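Local coordinates for protein tRNA (uracil(54)-C(5))-methyltransferase (Pyrococcus abyssi, PDB 2JJQ) that catalyses the S-adenosyl-L-methionine-dependent methylation of uridine 54 in tRNA at C5, giving 5-methyluridine, at residues 295-300 / 347-352; 287-292 / 354-359; 369-374 / 397-402. One frame throughout, in Å; residues are numbered along the deposited sequence.

Following the chain from the N terminus, segment 287-292 carries the last residues of helix 275-288 and the loop after it, and opens contact 2. Segment 295-300 comes next, on strand 293-297, and opens contact 1. Contact 1 closes first, when 347-352 returns beside the end of that strand. Contact 2 closes at 354-359, so contact 1 is nested inside its loop. Strands 293-297 and 356-359 are neighbours in the main sheet, and Leu295 and Met297 are bridged to Ile358 through the backbone. Contact 3 follows in series, joining helix 368-377 to the end of helix 389-398. Arg373 of contact 3 reaches Arg347 of contact 1, and Leu374 packs on Val357 of contact 2.

Contact 1 of 3, residues 295-300 / 347-352; sequences LDMYSG and REVSVK. With SAH (S-adenosyl-L-homocysteine), chain B.
Val349 packs against Met297 and, more loosely, Leu295 at the end of strand 293-297, in the Rossmann-like fold of the class I methyltransferases. The strand runs into the turn that holds S-adenosyl-L-homocysteine. No hydrogen bond crosses the contact. Val349 brings both methyls to Met297: CG1 lies 3.9 Å from Met297 SD, and CG2 lies 4.1 Å from the same sulfur. The two side chains lie alongside each other and point opposite ways. Met297 leaves the strand with CG opposite the backbone N (chi1 -175°) and then bends at chi2 (52°). This bend carries Met297 CE over the Tyr298 ring, 4.1 Å above its plane and over its centre. Leu295 uses one branch, CD2, which lies 3.8 Å from Val351 CG1. These two side chains meet at a slant. The same Leu295 CD2 is 4.5 Å from Val349 CG2. Phe318 of strand 314-319 also packs on Leu295, Met297 and Val349. Met297 also lines the ligand pocket. Asp346, just before the loop segment, is hydrogen-bonded through OD2 to Tyr298 OH and offers its backbone N to the ligand. Gly300 N, in a glycine-rich turn, is hydrogen-bonded to Asp319 OD2, which also bonds the ligand. The amino N of the ligand donates to Tyr298 O at 3.1 Å. Met297 CE touches the adenine ring of the ligand at C2, 3.9 Å away.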
loop_
_atom_site.group_PDB
_atom_site.type_symbol
_atom_site.label_atom_id
_atom_site.label_comp_id
_atom_site.label_asym_id
_atom_site.label_seq_id
_atom_site.Cartn_x
_atom_site.Cartn_y
_atom_site.Cartn_z
ATOM N N LEU A 295 11.603 15.656 -12.972
ATOM C CA LEU A 295 10.466 14.884 -13.538
ATOM C C LEU A 295 9.973 13.860 -12.514
ATOM O O LEU A 295 10.773 13.063 -12.026
ATOM C CB LEU A 295 10.870 14.129 -14.802
ATOM C CG LEU A 295 9.900 13.094 -15.379
ATOM C CD1 LEU A 295 8.627 13.780 -15.815
ATOM C CD2 LEU A 295 10.605 12.500 -16.597
ATOM N N ASP A 296 8.674 13.899 -12.199
ATOM C CA ASP A 296 8.023 12.947 -11.302
ATOM C C ASP A 296 7.296 11.946 -12.243
ATOM O O ASP A 296 6.094 12.122 -12.575
ATOM C CB ASP A 296 7.049 13.671 -10.345
ATOM C CG ASP A 296 6.398 12.727 -9.293
ATOM O OD1 ASP A 296 6.910 11.575 -9.140
ATOM O OD2 ASP A 296 5.412 13.172 -8.609
ATOM N N MET A 297 8.019 10.896 -12.647
ATOM C CA MET A 297 7.501 9.897 -13.585
ATOM C C MET A 297 6.739 8.804 -12.805
ATOM O O MET A 297 7.213 8.346 -11.765
ATOM C CB MET A 297 8.650 9.338 -14.454
ATOM C CG MET A 297 8.140 8.340 -15.564
ATOM S SD MET A 297 6.817 9.087 -16.544
ATOM C CE MET A 297 6.009 7.647 -17.245
ATOM N N TYR A 298 5.603 8.366 -13.352
ATOM C CA TYR A 298 4.647 7.515 -12.637
ATOM C C TYR A 298 4.204 8.274 -11.368
ATOM O O TYR A 298 4.200 7.731 -10.284
ATOM C CB TYR A 298 5.273 6.193 -12.242
ATOM C CG TYR A 298 6.009 5.452 -13.364
ATOM C CD1 TYR A 298 5.307 4.686 -14.290
ATOM C CD2 TYR A 298 7.411 5.467 -13.433
ATOM C CE1 TYR A 298 5.973 4.005 -15.302
ATOM C CE2 TYR A 298 8.075 4.752 -14.401
ATOM C CZ TYR A 298 7.349 4.030 -15.328
ATOM O OH TYR A 298 8.041 3.322 -16.271
ATOM N N SER A 299 3.779 9.522 -11.551
ATOM C CA SER A 299 3.510 10.437 -10.387
ATOM C C SER A 299 2.323 10.015 -9.563
ATOM O O SER A 299 2.144 10.467 -8.428
ATOM C CB SER A 299 3.238 11.855 -10.882
ATOM O OG SER A 299 2.028 11.885 -11.634
ATOM N N GLY A 300 1.436 9.209 -10.137
ATOM C CA GLY A 300 0.138 9.033 -9.465
ATOM C C GLY A 300 -0.444 10.391 -9.147
ATOM O O GLY A 300 -0.402 11.322 -9.974
ATOM N N ARG A 347 6.001 4.510 -22.315
ATOM C CA ARG A 347 6.484 4.138 -23.656
ATOM C C ARG A 347 6.879 5.396 -24.454
ATOM O O ARG A 347 7.703 5.320 -25.377
ATOM C CB ARG A 347 5.412 3.346 -24.407
ATOM C CG ARG A 347 4.798 2.175 -23.629
ATOM C CD ARG A 347 3.569 1.572 -24.372
ATOM N NE ARG A 347 3.724 1.790 -25.807
ATOM C CZ ARG A 347 3.448 0.884 -26.740
ATOM N NH1 ARG A 347 2.984 -0.318 -26.394
ATOM N NH2 ARG A 347 3.633 1.184 -28.029
ATOM N N GLU A 348 6.315 6.545 -24.098
ATOM C CA GLU A 348 6.455 7.771 -24.898
ATOM C C GLU A 348 7.072 8.987 -24.210
ATOM O O GLU A 348 7.518 9.925 -24.901
ATOM C CB GLU A 348 5.085 8.197 -25.452
ATOM C CG GLU A 348 4.137 8.805 -24.396
ATOM C CD GLU A 348 2.632 8.651 -24.773
ATOM O OE1 GLU A 348 2.355 8.597 -26.010
ATOM O OE2 GLU A 348 1.750 8.581 -23.851
ATOM N N VAL A 349 7.080 9.017 -22.874
ATOM C CA VAL A 349 7.518 10.221 -22.142
ATOM C C VAL A 349 8.944 10.601 -22.472
ATOM O O VAL A 349 9.832 9.755 -22.519
ATOM C CB VAL A 349 7.388 10.049 -20.596
ATOM C CG1 VAL A 349 8.316 8.953 -20.111
ATOM C CG2 VAL A 349 7.717 11.365 -19.845
ATOM N N SER A 350 9.162 11.891 -22.695
ATOM C CA SER A 350 10.514 12.429 -22.856
ATOM C C SER A 350 11.158 12.723 -21.507
ATOM O O SER A 350 10.519 13.276 -20.601
ATOM C CB SER A 350 10.486 13.712 -23.702
ATOM O OG SER A 350 11.710 14.382 -23.580
ATOM N N VAL A 351 12.430 12.389 -21.394
ATOM C CA VAL A 351 13.205 12.677 -20.200
ATOM C C VAL A 351 14.244 13.733 -20.488
ATOM O O VAL A 351 15.136 13.973 -19.704
ATOM C CB VAL A 351 13.849 11.370 -19.662
ATOM C CG1 VAL A 351 12.764 10.499 -19.075
ATOM C CG2 VAL A 351 14.513 10.576 -20.764
ATOM N N LYS A 352 14.121 14.410 -21.627
ATOM C CA LYS A 352 15.078 15.456 -21.961
ATOM C C LYS A 352 14.940 16.652 -21.044
ATOM O O LYS A 352 13.816 17.076 -20.744
ATOM C CB LYS A 352 14.799 15.959 -23.384
ATOM C CG LYS A 352 14.966 14.915 -24.499
ATOM C CD LYS A 352 14.975 15.642 -25.866
ATOM C CE LYS A 352 14.903 14.686 -27.064
ATOM N NZ LYS A 352 16.172 13.916 -27.201
HETATM N N SAH B . 4.420 7.882 -7.161
HETATM C CA SAH B . 2.984 7.469 -7.037
HETATM C CB SAH B . 2.843 5.948 -7.078
HETATM C CG SAH B . 3.238 5.352 -8.411
HETATM S SD SAH B . 2.397 3.766 -8.547
HETATM C C SAH B . 2.478 7.939 -5.694
HETATM O O SAH B . 1.280 7.909 -5.370
HETATM O OXT SAH B . 3.293 8.342 -4.876
HETATM C "C5'" SAH B . 2.827 3.418 -10.235
HETATM C "C4'" SAH B . 2.085 4.379 -11.180
HETATM O "O4'" SAH B . 2.278 4.017 -12.573
HETATM C "C3'" SAH B . 0.569 4.414 -10.986
HETATM O "O3'" SAH B . 0.187 5.749 -10.596
HETATM C "C2'" SAH B . -0.005 3.993 -12.362
HETATM O "O2'" SAH B . -1.192 4.678 -12.775
HETATM C "C1'" SAH B . 1.092 4.350 -13.319
HETATM N N9 SAH B . 1.297 3.507 -14.492
HETATM C C8 SAH B . 1.130 2.167 -14.599
HETATM N N7 SAH B . 1.554 1.768 -15.828
HETATM C C5 SAH B . 2.020 2.842 -16.485
HETATM C C6 SAH B . 2.618 3.121 -17.808
HETATM N N6 SAH B . 2.773 2.081 -18.663
HETATM N N1 SAH B . 2.966 4.421 -18.082
HETATM C C2 SAH B . 2.790 5.431 -17.202
HETATM N N3 SAH B . 2.238 5.233 -15.997
HETATM C C4 SAH B . 1.862 3.993 -15.602
#

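Contact 2 of 3, residues 287-292 / 354-359; sequences ELVEGE and FDTVIV
In the carboxylate of Asp355, OD2 accepts from Glu292 N at 2.9 Å. The bond is nearly straight (166°). The donor comes from the anti side and lies 31° out of the carboxylate plane. The same OD2 also accepts from Lys293 N, so two successive backbone N-H groups grip one oxygen. The peptide carbonyl of Glu290 is the second flat group. Thr356 OG1 donates to Glu290 O at 2.8 Å, in the carbonyl plane and on a lone pair. At Thr356, OG1 lies opposite the carbonyl carbon (chi1 -69°), while CG2 turns to Val289. Thr356 CG2 rests 3.8 Å from Val289 CB, and the two side chains cross at about a right angle. One residue earlier, Asp355 CB comes within 3.8 Å of Gly291 CA, an approach eased by the missing side chain of Gly291. Deeper in, Val289 CG1 meets Ile358 CD1 at 4.1 Å. The carboxylate of Glu290 leads away to a salt bridge with Lys423. The contact joins the turn after helix 275-288 to strand 356-359 and the residue before it. That strand lies between strands 293-297 and 381-386 in the Rossmann-like sheet, and Leu308 of helix 303-310 packs on both Val289 and Ile358.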
loop_
_atom_site.group_PDB
_atom_site.type_symbol
_atom_site.label_atom_id
_atom_site.label_comp_id
_atom_site.label_asym_id
_atom_site.label_seq_id
_atom_site.Cartn_x
_atom_site.Cartn_y
_atom_site.Cartn_z
ATOM N N GLU A 287 15.393 14.832 -0.388
ATOM C CA GLU A 287 16.799 14.929 0.011
ATOM C C GLU A 287 17.768 14.413 -1.069
ATOM O O GLU A 287 18.917 14.886 -1.183
ATOM C CB GLU A 287 17.011 14.184 1.326
ATOM C CG GLU A 287 16.414 15.006 2.443
ATOM C CD GLU A 287 16.239 14.264 3.750
ATOM O OE1 GLU A 287 16.643 13.073 3.861
ATOM O OE2 GLU A 287 15.664 14.902 4.669
ATOM N N LEU A 288 17.303 13.451 -1.848
ATOM C CA LEU A 288 18.131 12.764 -2.838
ATOM C C LEU A 288 18.172 13.457 -4.183
ATOM O O LEU A 288 19.154 13.307 -4.919
ATOM C CB LEU A 288 17.612 11.341 -3.043
ATOM C CG LEU A 288 17.819 10.446 -1.797
ATOM C CD1 LEU A 288 17.275 9.044 -2.106
ATOM C CD2 LEU A 288 19.250 10.354 -1.294
ATOM N N VAL A 289 17.101 14.154 -4.558
ATOM C CA VAL A 289 17.111 14.800 -5.883
ATOM C C VAL A 289 18.205 15.898 -5.929
ATOM O O VAL A 289 18.628 16.400 -4.900
ATOM C CB VAL A 289 15.743 15.386 -6.266
ATOM C CG1 VAL A 289 14.623 14.292 -6.136
ATOM C CG2 VAL A 289 15.342 16.547 -5.317
ATOM N N GLU A 290 18.594 16.283 -7.131
ATOM C CA GLU A 290 19.582 17.345 -7.345
ATOM C C GLU A 290 19.104 18.300 -8.429
ATOM O O GLU A 290 18.435 17.911 -9.376
ATOM C CB GLU A 290 20.950 16.761 -7.718
ATOM C CG GLU A 290 21.617 16.019 -6.553
ATOM C CD GLU A 290 23.011 15.543 -6.859
ATOM O OE1 GLU A 290 23.595 15.966 -7.872
ATOM O OE2 GLU A 290 23.535 14.732 -6.073
ATOM N N GLY A 291 19.504 19.568 -8.306
ATOM C CA GLY A 291 19.211 20.529 -9.343
ATOM C C GLY A 291 17.890 21.234 -9.105
ATOM O O GLY A 291 17.439 21.340 -7.980
ATOM N N GLU A 292 17.258 21.711 -10.169
ATOM C CA GLU A 292 16.021 22.466 -10.009
ATOM C C GLU A 292 14.857 21.833 -10.768
ATOM O O GLU A 292 13.683 21.853 -10.300
ATOM C CB GLU A 292 16.215 23.867 -10.564
ATOM C CG GLU A 292 15.039 24.734 -10.284
ATOM C CD GLU A 292 14.672 24.861 -8.785
ATOM O OE1 GLU A 292 15.518 24.625 -7.878
ATOM O OE2 GLU A 292 13.524 25.249 -8.514
ATOM N N PHE A 354 15.838 17.458 -17.856
ATOM C CA PHE A 354 15.630 17.451 -16.393
ATOM C C PHE A 354 16.963 17.307 -15.686
ATOM O O PHE A 354 17.868 16.682 -16.227
ATOM C CB PHE A 354 14.710 16.291 -16.018
ATOM C CG PHE A 354 13.359 16.458 -16.553
ATOM C CD1 PHE A 354 12.474 17.365 -15.937
ATOM C CD2 PHE A 354 12.938 15.758 -17.677
ATOM C CE1 PHE A 354 11.194 17.571 -16.399
ATOM C CE2 PHE A 354 11.643 15.991 -18.162
ATOM C CZ PHE A 354 10.771 16.867 -17.543
ATOM N N ASP A 355 17.074 17.858 -14.470
ATOM C CA ASP A 355 18.237 17.589 -13.611
ATOM C C ASP A 355 18.114 16.269 -12.825
ATOM O O ASP A 355 19.110 15.585 -12.589
ATOM C CB ASP A 355 18.363 18.716 -12.587
ATOM C CG ASP A 355 18.576 20.058 -13.253
ATOM O OD1 ASP A 355 19.425 20.105 -14.169
ATOM O OD2 ASP A 355 17.920 21.045 -12.874
ATOM N N THR A 356 16.881 15.923 -12.431
ATOM C CA THR A 356 16.630 14.666 -11.758
ATOM C C THR A 356 15.390 14.046 -12.314
ATOM O O THR A 356 14.435 14.754 -12.580
ATOM C CB THR A 356 16.437 14.877 -10.222
ATOM O OG1 THR A 356 17.669 15.267 -9.658
ATOM C CG2 THR A 356 16.047 13.562 -9.529
ATOM N N VAL A 357 15.385 12.720 -12.510
ATOM C CA VAL A 357 14.160 12.061 -12.906
ATOM C C VAL A 357 13.800 11.079 -11.773
ATOM O O VAL A 357 14.600 10.217 -11.410
ATOM C CB VAL A 357 14.318 11.271 -14.260
ATOM C CG1 VAL A 357 13.090 10.407 -14.506
ATOM C CG2 VAL A 357 14.507 12.227 -15.449
ATOM N N ILE A 358 12.577 11.164 -11.264
ATOM C CA ILE A 358 12.097 10.204 -10.241
ATOM C C ILE A 358 11.243 9.203 -10.942
ATOM O O ILE A 358 10.374 9.590 -11.736
ATOM C CB ILE A 358 11.201 10.907 -9.233
ATOM C CG1 ILE A 358 11.990 12.062 -8.606
ATOM C CG2 ILE A 358 10.719 9.916 -8.137
ATOM C CD1 ILE A 358 11.066 12.977 -7.806
ATOM N N VAL A 359 11.477 7.924 -10.678
ATOM C CA VAL A 359 10.574 6.898 -11.236
ATOM C C VAL A 359 10.014 6.024 -10.134
ATOM O O VAL A 359 10.758 5.581 -9.283
ATOM C CB VAL A 359 11.280 6.022 -12.302
ATOM C CG1 VAL A 359 11.623 6.877 -13.556
ATOM C CG2 VAL A 359 12.501 5.325 -11.767
#

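Contact 3 of 3, residues 369-374 / 397-402; sequences RLVKRL and KMLDYR
In the Rossmann-like catalytic domain, Val371 and Leu374 of helix 368-377 pack on Leu399, just after helix 389-398. The two helices lie on either side of strand 381-386 in the chain. Leu399 CD2 does most of the touching. Leu399 CD2 sits 3.9 Å from Val371 CB and 4.0 Å from Leu374 CB, and so lodges between residues one turn apart on the helix. Leu399 turns CG away from its carbonyl carbon (chi1 -73°), and this sends the branch toward helix 368-377. Val371 also uses CG2, which meets Met398 CB at 3.8 Å with the side chains at about a right angle. Asn375, just past the helix segment, ties the polar backbone: it donates to Met398 O and accepts from Asp400 N. Asp400 is the centre of an inverse gamma turn, closed by a weak bond from Tyr401 N to Leu399 O. On the sheet side, Leu424 of strand 419-424 touches Leu399 and Tyr401, and Ile382 of strand 381-386 touches Leu374 and Tyr401. The Tyr401 hydroxyl is hydrogen-bonded to Pro379 O. Leu374 O lies at the edge of the Tyr401 ring, near the ring plane, 3.7 Å from Tyr401 OH.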
loop_
_atom_site.group_PDB
_atom_site.type_symbol
_atom_site.label_atom_id
_atom_site.label_comp_id
_atom_site.label_asym_id
_atom_site.label_seq_id
_atom_site.Cartn_x
_atom_site.Cartn_y
_atom_site.Cartn_z
ATOM N N ARG A 369 11.781 1.143 -23.426
ATOM C CA ARG A 369 11.956 2.402 -24.164
ATOM C C ARG A 369 12.328 3.572 -23.247
ATOM O O ARG A 369 13.083 4.455 -23.616
ATOM C CB ARG A 369 10.708 2.777 -24.975
ATOM C CG ARG A 369 10.569 1.947 -26.256
ATOM C CD ARG A 369 9.285 2.209 -27.042
ATOM N NE ARG A 369 9.323 1.456 -28.297
ATOM C CZ ARG A 369 8.265 1.232 -29.077
ATOM N NH1 ARG A 369 7.061 1.695 -28.721
ATOM N NH2 ARG A 369 8.409 0.538 -30.213
ATOM N N LEU A 370 11.757 3.586 -22.055
ATOM C CA LEU A 370 12.086 4.625 -21.077
ATOM C C LEU A 370 13.534 4.403 -20.617
ATOM O O LEU A 370 14.290 5.365 -20.475
ATOM C CB LEU A 370 11.121 4.523 -19.879
ATOM C CG LEU A 370 11.472 5.466 -18.725
ATOM C CD1 LEU A 370 11.597 6.936 -19.172
ATOM C CD2 LEU A 370 10.374 5.311 -17.612
ATOM N N VAL A 371 13.932 3.147 -20.354
ATOM C CA VAL A 371 15.348 2.921 -20.019
ATOM C C VAL A 371 16.336 3.367 -21.108
ATOM O O VAL A 371 17.352 4.020 -20.813
ATOM C CB VAL A 371 15.714 1.557 -19.289
ATOM C CG1 VAL A 371 14.507 0.675 -18.812
ATOM C CG2 VAL A 371 17.043 0.902 -19.724
ATOM N N LYS A 372 15.990 3.086 -22.360
ATOM C CA LYS A 372 16.802 3.617 -23.479
ATOM C C LYS A 372 16.916 5.141 -23.462
ATOM O O LYS A 372 18.014 5.723 -23.655
ATOM C CB LYS A 372 16.212 3.175 -24.818
ATOM C CG LYS A 372 16.268 1.650 -25.018
ATOM C CD LYS A 372 16.001 1.245 -26.450
ATOM C CE LYS A 372 16.078 -0.278 -26.635
ATOM N NZ LYS A 372 16.069 -0.625 -28.109
ATOM N N ARG A 373 15.777 5.803 -23.223
ATOM C CA ARG A 373 15.725 7.253 -23.231
ATOM C C ARG A 373 16.556 7.825 -22.087
ATOM O O ARG A 373 17.296 8.793 -22.272
ATOM C CB ARG A 373 14.288 7.733 -23.158
ATOM C CG ARG A 373 13.544 7.573 -24.471
ATOM C CD ARG A 373 12.116 8.062 -24.330
ATOM N NE ARG A 373 11.575 8.176 -25.669
ATOM C CZ ARG A 373 10.567 7.444 -26.116
ATOM N NH1 ARG A 373 9.969 6.578 -25.299
ATOM N NH2 ARG A 373 10.145 7.596 -27.374
ATOM N N LEU A 374 16.487 7.182 -20.914
ATOM C CA LEU A 374 17.265 7.623 -19.747
ATOM C C LEU A 374 18.773 7.448 -20.021
ATOM O O LEU A 374 19.600 8.293 -19.652
ATOM C CB LEU A 374 16.839 6.791 -18.509
ATOM C CG LEU A 374 15.493 7.243 -17.897
ATOM C CD1 LEU A 374 14.918 6.183 -16.868
ATOM C CD2 LEU A 374 15.634 8.608 -17.211
ATOM N N LYS A 397 20.460 -2.787 -13.562
ATOM C CA LYS A 397 21.471 -3.389 -14.461
ATOM C C LYS A 397 21.371 -2.857 -15.878
ATOM O O LYS A 397 22.396 -2.681 -16.549
ATOM C CB LYS A 397 21.336 -4.924 -14.507
ATOM C CG LYS A 397 21.815 -5.622 -13.269
ATOM C CD LYS A 397 21.579 -7.148 -13.352
ATOM C CE LYS A 397 20.459 -7.556 -12.424
ATOM N NZ LYS A 397 20.617 -8.978 -11.987
ATOM N N MET A 398 20.143 -2.613 -16.333
ATOM C CA MET A 398 19.916 -2.079 -17.671
ATOM C C MET A 398 20.272 -0.590 -17.767
ATOM O O MET A 398 20.591 -0.096 -18.840
ATOM C CB MET A 398 18.470 -2.273 -18.100
ATOM C CG MET A 398 17.904 -3.649 -17.815
ATOM S SD MET A 398 16.118 -3.697 -18.057
ATOM C CE MET A 398 15.807 -5.470 -18.064
ATOM N N LEU A 399 20.185 0.143 -16.655
ATOM C CA LEU A 399 20.515 1.581 -16.696
ATOM C C LEU A 399 22.016 1.832 -16.679
ATOM O O LEU A 399 22.741 1.185 -15.916
ATOM C CB LEU A 399 19.899 2.255 -15.463
ATOM C CG LEU A 399 18.374 2.368 -15.602
ATOM C CD1 LEU A 399 17.745 2.670 -14.236
ATOM C CD2 LEU A 399 17.892 3.408 -16.697
ATOM N N ASP A 400 22.473 2.837 -17.416
ATOM C CA ASP A 400 23.910 3.190 -17.362
ATOM C C ASP A 400 24.263 4.074 -16.175
ATOM O O ASP A 400 24.808 5.185 -16.327
ATOM C CB ASP A 400 24.360 3.780 -18.697
ATOM C CG ASP A 400 24.182 2.792 -19.850
ATOM O OD1 ASP A 400 24.281 1.557 -19.622
ATOM O OD2 ASP A 400 23.948 3.252 -20.986
ATOM N N TYR A 401 23.962 3.552 -14.973
ATOM C CA TYR A 401 24.043 4.309 -13.740
ATOM C C TYR A 401 24.469 3.367 -12.659
ATOM O O TYR A 401 24.220 2.176 -12.755
ATOM C CB TYR A 401 22.624 4.815 -13.342
ATOM C CG TYR A 401 22.143 6.004 -14.144
ATOM C CD1 TYR A 401 22.151 7.282 -13.592
ATOM C CD2 TYR A 401 21.644 5.848 -15.449
ATOM C CE1 TYR A 401 21.712 8.389 -14.338
ATOM C CE2 TYR A 401 21.205 6.934 -16.195
ATOM C CZ TYR A 401 21.247 8.203 -15.620
ATOM O OH TYR A 401 20.803 9.288 -16.321
ATOM N N ARG A 402 25.068 3.900 -11.611
ATOM C CA ARG A 402 25.395 3.107 -10.414
ATOM C C ARG A 402 24.494 3.554 -9.240
ATOM O O ARG A 402 23.931 4.623 -9.308
ATOM C CB ARG A 402 26.858 3.283 -10.062
ATOM C CG ARG A 402 27.209 4.697 -9.680
ATOM C CD ARG A 402 28.661 4.826 -9.225
ATOM N NE ARG A 402 28.695 5.766 -8.117
ATOM C CZ ARG A 402 29.131 7.012 -8.187
ATOM N NH1 ARG A 402 29.633 7.504 -9.323
ATOM N NH2 ARG A 402 29.072 7.757 -7.096
#